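Local coordinates for RabGAP/TBC protein (Chlamydomonas reinhardtii, PDB 4P17), which probably acts as a flagellar GTPase-activating protein for Rab GTPases, through its helical TBC domain, at residues M200-G208 against I225-Y233. Sequence-based numbering, arbitrary orientation.
Sequences MRALDELIG and ISMLATDWY
The backbone N of Met200 lies at the edge of the Tyr233 ring, near its plane, 3.8 Å from Tyr233 CE2, whereas the thioether comes in obliquely as a Met-aromatic contact, its SD 5.2 Å from the ring centroid and 55° off the normal. Leu203 CD2 also approaches the ring obliquely, and at the far end of the side chain Tyr233 OH lies 3.4 Å from Leu203 CB; this hydroxyl is buried with no polar partner in the model. The Met200 chain leaves with CG anti to the backbone N (chi1 -157°) and then bends twice, which brings SD to Ala229 CB and sets CE 3.6 Å from Ser226 CA. With an alanine here the thioether is gone, which is likely to open a gap beside Ser226 and Ala229 and cost the Tyr233 ring its oblique sulfur contact. Deeper in, Leu203 CD2 presses on Ile225 CG1 at a tight 3.5 Å, the two side chains crossing at about a right angle, and also touches Ala229 CB. Ile207 and Ile225 reach toward each other tip to tip, Ile207 CD1 coming 4.1 Å from Ile225 CG1. Phe262 of helix 259-271 touches both Tyr233 and Leu206. This is apolar packing without a hydrogen bond across, joining helices 201-210 and 226-234 in the all-helical TBC fold.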
ATOM      1  N   MET A 200      13.496  -4.496  -7.834  1.00 27.28           N
ATOM      2  CA  MET A 200      14.115  -5.691  -7.265  1.00 20.40           C
ATOM      3  C   MET A 200      15.634  -5.603  -7.384  1.00 16.61           C
ATOM      4  O   MET A 200      16.374  -6.027  -6.494  1.00 14.42           O
ATOM      5  CB  MET A 200      13.581  -6.942  -7.975  1.00 12.85           C
ATOM      6  CG  MET A 200      13.698  -8.232  -7.179  1.00 21.74           C
ATOM      7  SD  MET A 200      12.593  -8.328  -5.752  1.00 23.21           S
ATOM      8  CE  MET A 200      10.997  -8.506  -6.526  1.00 25.67           C
ATOM      9  N   ARG A 201      16.108  -5.029  -8.486  1.00 19.74           N
ATOM     10  CA  ARG A 201      17.524  -4.694  -8.623  1.00 12.59           C
ATOM     11  C   ARG A 201      17.987  -3.861  -7.442  1.00  9.24           C
ATOM     12  O   ARG A 201      19.073  -4.061  -6.879  1.00 15.33           O
ATOM     13  CB  ARG A 201      17.773  -3.911  -9.916  1.00 18.26           C
ATOM     14  N   ALA A 202      17.155  -2.902  -7.077  1.00 13.69           N
ATOM     15  CA  ALA A 202      17.532  -1.955  -6.059  1.00 12.61           C
ATOM     16  C   ALA A 202      17.608  -2.671  -4.711  1.00 12.87           C
ATOM     17  O   ALA A 202      18.557  -2.502  -3.939  1.00  8.48           O
ATOM     18  CB  ALA A 202      16.528  -0.787  -6.026  1.00 13.74           C
ATOM     19  N   LEU A 203      16.591  -3.477  -4.427  1.00 15.45           N
ATOM     20  CA  LEU A 203      16.536  -4.178  -3.164  1.00 14.47           C
ATOM     21  C   LEU A 203      17.728  -5.142  -2.988  1.00 10.51           C
ATOM     22  O   LEU A 203      18.335  -5.220  -1.911  1.00  8.86           O
ATOM     23  CB  LEU A 203      15.193  -4.928  -3.068  1.00 11.78           C
ATOM     24  CG  LEU A 203      14.923  -5.670  -1.765  1.00  8.18           C
ATOM     25  CD1 LEU A 203      15.000  -4.726  -0.563  1.00  6.71           C
ATOM     26  CD2 LEU A 203      13.578  -6.369  -1.826  1.00 11.41           C
ATOM     27  N   ASP A 204      18.078  -5.892  -4.024  1.00 12.04           N
ATOM     28  CA  ASP A 204      19.202  -6.826  -3.905  1.00 13.12           C
ATOM     29  C   ASP A 204      20.502  -6.038  -3.660  1.00 14.08           C
ATOM     30  O   ASP A 204      21.354  -6.454  -2.885  1.00 12.81           O
ATOM     31  CB  ASP A 204      19.323  -7.695  -5.162  1.00 21.29           C
ATOM     32  CG  ASP A 204      20.200  -8.931  -4.958  1.00 33.03           C
ATOM     33  OD1 ASP A 204      20.191  -9.552  -3.863  1.00 26.81           O
ATOM     34  OD2 ASP A 204      20.907  -9.287  -5.918  1.00 38.53           O
ATOM     35  N   GLU A 205      20.645  -4.885  -4.303  1.00 10.69           N
ATOM     36  CA  GLU A 205      21.823  -4.059  -4.081  1.00 10.67           C
ATOM     37  C   GLU A 205      21.816  -3.591  -2.655  1.00 11.62           C
ATOM     38  O   GLU A 205      22.835  -3.696  -1.952  1.00 10.17           O
ATOM     39  CB  GLU A 205      21.874  -2.843  -5.012  1.00 16.30           C
ATOM     40  CG  GLU A 205      23.106  -1.962  -4.793  1.00  9.92           C
ATOM     41  CD  GLU A 205      24.401  -2.654  -5.203  1.00 21.31           C
ATOM     42  OE1 GLU A 205      24.356  -3.529  -6.089  1.00 34.03           O
ATOM     43  OE2 GLU A 205      25.458  -2.330  -4.621  1.00 28.81           O
ATOM     44  N   LEU A 206      20.671  -3.062  -2.218  1.00  4.71           N
ATOM     45  CA  LEU A 206      20.599  -2.555  -0.858  1.00 11.31           C
ATOM     46  C   LEU A 206      20.890  -3.633   0.171  1.00  8.77           C
ATOM     47  O   LEU A 206      21.493  -3.345   1.187  1.00  8.88           O
ATOM     48  CB  LEU A 206      19.230  -1.937  -0.585  1.00 18.21           C
ATOM     49  CG  LEU A 206      19.044  -0.597  -1.288  1.00  7.74           C
ATOM     50  CD1 LEU A 206      17.534  -0.228  -1.338  1.00 10.74           C
ATOM     51  CD2 LEU A 206      19.851   0.460  -0.576  1.00 11.67           C
ATOM     52  N   ILE A 207      20.443  -4.855  -0.087  1.00 11.39           N
ATOM     53  CA  ILE A 207      20.716  -5.963   0.836  1.00  9.87           C
ATOM     54  C   ILE A 207      22.223  -6.151   0.918  1.00  9.44           C
ATOM     55  O   ILE A 207      22.791  -6.267   2.012  1.00  7.31           O
ATOM     56  CB  ILE A 207      20.008  -7.275   0.366  1.00 18.24           C
ATOM     57  CG1 ILE A 207      18.496  -7.164   0.575  1.00 11.36           C
ATOM     58  CG2 ILE A 207      20.517  -8.527   1.138  1.00 15.62           C
ATOM     59  CD1 ILE A 207      17.720  -8.220  -0.181  1.00 12.77           C
ATOM     60  N   GLY A 208      22.885  -6.162  -0.241  1.00  9.82           N
ATOM     61  CA  GLY A 208      24.316  -6.409  -0.263  1.00 13.02           C
ATOM     62  C   GLY A 208      25.115  -5.299   0.413  1.00 15.44           C
ATOM     63  O   GLY A 208      26.142  -5.546   1.065  1.00 20.73           O
ATOM     64  N   ILE A 225      15.072 -13.150  -3.297  1.00  8.45           N
ATOM     65  CA  ILE A 225      14.252 -12.168  -2.567  1.00 15.16           C
ATOM     66  C   ILE A 225      12.950 -11.866  -3.325  1.00 10.24           C
ATOM     67  O   ILE A 225      11.963 -11.409  -2.747  1.00 12.11           O
ATOM     68  CB  ILE A 225      15.041 -10.842  -2.303  1.00 11.97           C
ATOM     69  CG1 ILE A 225      14.176  -9.801  -1.562  1.00 15.22           C
ATOM     70  CG2 ILE A 225      15.565 -10.242  -3.587  1.00 22.46           C
ATOM     71  CD1 ILE A 225      13.745 -10.224  -0.203  1.00 13.02           C
ATOM     72  N   SER A 226      12.938 -12.138  -4.617  1.00 15.07           N
ATOM     73  CA  SER A 226      11.762 -11.805  -5.416  1.00 12.94           C
ATOM     74  C   SER A 226      10.579 -12.699  -5.046  1.00 16.09           C
ATOM     75  O   SER A 226       9.417 -12.355  -5.326  1.00 16.15           O
ATOM     76  CB  SER A 226      12.084 -11.911  -6.902  1.00 16.56           C
ATOM     77  OG  SER A 226      12.589 -13.196  -7.235  1.00 29.09           O
ATOM     78  N   MET A 227      10.870 -13.827  -4.397  1.00  9.76           N
ATOM     79  CA  MET A 227       9.805 -14.719  -3.914  1.00 17.81           C
ATOM     80  C   MET A 227       8.993 -14.090  -2.803  1.00 24.04           C
ATOM     81  O   MET A 227       7.791 -14.374  -2.648  1.00 17.68           O
ATOM     82  CB  MET A 227      10.391 -16.032  -3.422  1.00 28.91           C
ATOM     83  CG  MET A 227      10.823 -16.932  -4.544  1.00 28.33           C
ATOM     84  SD  MET A 227      10.845 -18.626  -3.951  1.00 29.55           S
ATOM     85  CE  MET A 227      11.276 -19.487  -5.454  1.00 21.87           C
ATOM     86  N   LEU A 228       9.646 -13.232  -2.031  1.00 16.33           N
ATOM     87  CA  LEU A 228       8.984 -12.512  -0.946  1.00 17.64           C
ATOM     88  C   LEU A 228       8.478 -11.148  -1.389  1.00 22.88           C
ATOM     89  O   LEU A 228       7.320 -10.789  -1.107  1.00 18.86           O
ATOM     90  CB  LEU A 228       9.943 -12.345   0.246  1.00 18.98           C
ATOM     91  N   ALA A 229       9.327 -10.401  -2.106  1.00 11.57           N
ATOM     92  CA  ALA A 229       9.085  -8.978  -2.342  1.00 15.34           C
ATOM     93  C   ALA A 229       8.253  -8.713  -3.591  1.00 14.91           C
ATOM     94  O   ALA A 229       7.808  -7.581  -3.821  1.00 14.45           O
ATOM     95  CB  ALA A 229      10.426  -8.230  -2.433  1.00 14.42           C
ATOM     96  N   THR A 230       8.076  -9.736  -4.426  1.00 14.87           N
ATOM     97  CA  THR A 230       7.233  -9.590  -5.614  1.00 17.18           C
ATOM     98  C   THR A 230       5.855  -9.198  -5.168  1.00 12.82           C
ATOM     99  O   THR A 230       5.338  -8.180  -5.617  1.00 18.61           O
ATOM    100  CB  THR A 230       7.147 -10.871  -6.456  1.00 25.60           C
ATOM    101  OG1 THR A 230       8.392 -11.081  -7.131  1.00 23.83           O
ATOM    102  CG2 THR A 230       6.020 -10.764  -7.497  1.00 25.86           C
ATOM    103  N   ASP A 231       5.252  -9.967  -4.261  1.00 23.34           N
ATOM    104  CA  ASP A 231       3.934  -9.577  -3.775  1.00 27.14           C
ATOM    105  C   ASP A 231       4.025  -8.258  -3.018  1.00 16.96           C
ATOM    106  O   ASP A 231       3.071  -7.492  -2.992  1.00 16.91           O
ATOM    107  CB  ASP A 231       3.317 -10.649  -2.878  1.00 33.34           C
ATOM    108  CG  ASP A 231       2.925 -11.910  -3.645  1.00 31.15           C
ATOM    109  OD1 ASP A 231       2.641 -11.834  -4.868  1.00 37.09           O
ATOM    110  OD2 ASP A 231       2.901 -12.987  -3.016  1.00 42.04           O
ATOM    111  N   TRP A 232       5.157  -7.972  -2.385  1.00 10.16           N
ATOM    112  CA  TRP A 232       5.235  -6.739  -1.633  1.00  7.55           C
ATOM    113  C   TRP A 232       5.026  -5.595  -2.598  1.00  8.58           C
ATOM    114  O   TRP A 232       4.287  -4.638  -2.331  1.00 13.93           O
ATOM    115  CB  TRP A 232       6.570  -6.565  -0.933  1.00 10.67           C
ATOM    116  CG  TRP A 232       6.749  -7.410   0.272  1.00  9.55           C
ATOM    117  CD1 TRP A 232       5.816  -8.209   0.890  1.00 12.55           C
ATOM    118  CD2 TRP A 232       7.948  -7.537   1.030  1.00 10.77           C
ATOM    119  NE1 TRP A 232       6.366  -8.810   1.990  1.00 17.53           N
ATOM    120  CE2 TRP A 232       7.673  -8.414   2.101  1.00  9.04           C
ATOM    121  CE3 TRP A 232       9.230  -6.986   0.914  1.00 21.15           C
ATOM    122  CZ2 TRP A 232       8.638  -8.772   3.036  1.00  4.90           C
ATOM    123  CZ3 TRP A 232      10.191  -7.346   1.853  1.00 18.87           C
ATOM    124  CH2 TRP A 232       9.885  -8.240   2.892  1.00 13.36           C
ATOM    125  N   TYR A 233       5.712  -5.696  -3.721  1.00  7.79           N
ATOM    126  CA  TYR A 233       5.747  -4.626  -4.670  1.00  9.69           C
ATOM    127  C   TYR A 233       4.459  -4.532  -5.470  1.00  8.35           C
ATOM    128  O   TYR A 233       3.834  -3.456  -5.560  1.00  8.73           O
ATOM    129  CB  TYR A 233       6.891  -4.850  -5.600  1.00 10.79           C
ATOM    130  CG  TYR A 233       8.251  -4.561  -5.041  1.00  6.95           C
ATOM    131  CD1 TYR A 233       8.434  -3.880  -3.856  1.00  7.69           C
ATOM    132  CD2 TYR A 233       9.368  -4.951  -5.757  1.00 18.25           C
ATOM    133  CE1 TYR A 233       9.717  -3.577  -3.415  1.00 14.45           C
ATOM    134  CE2 TYR A 233      10.615  -4.671  -5.330  1.00 14.73           C
ATOM    135  CZ  TYR A 233      10.805  -3.998  -4.172  1.00 10.95           C
ATOM    136  OH  TYR A 233      12.117  -3.716  -3.817  1.00  9.72           O
TER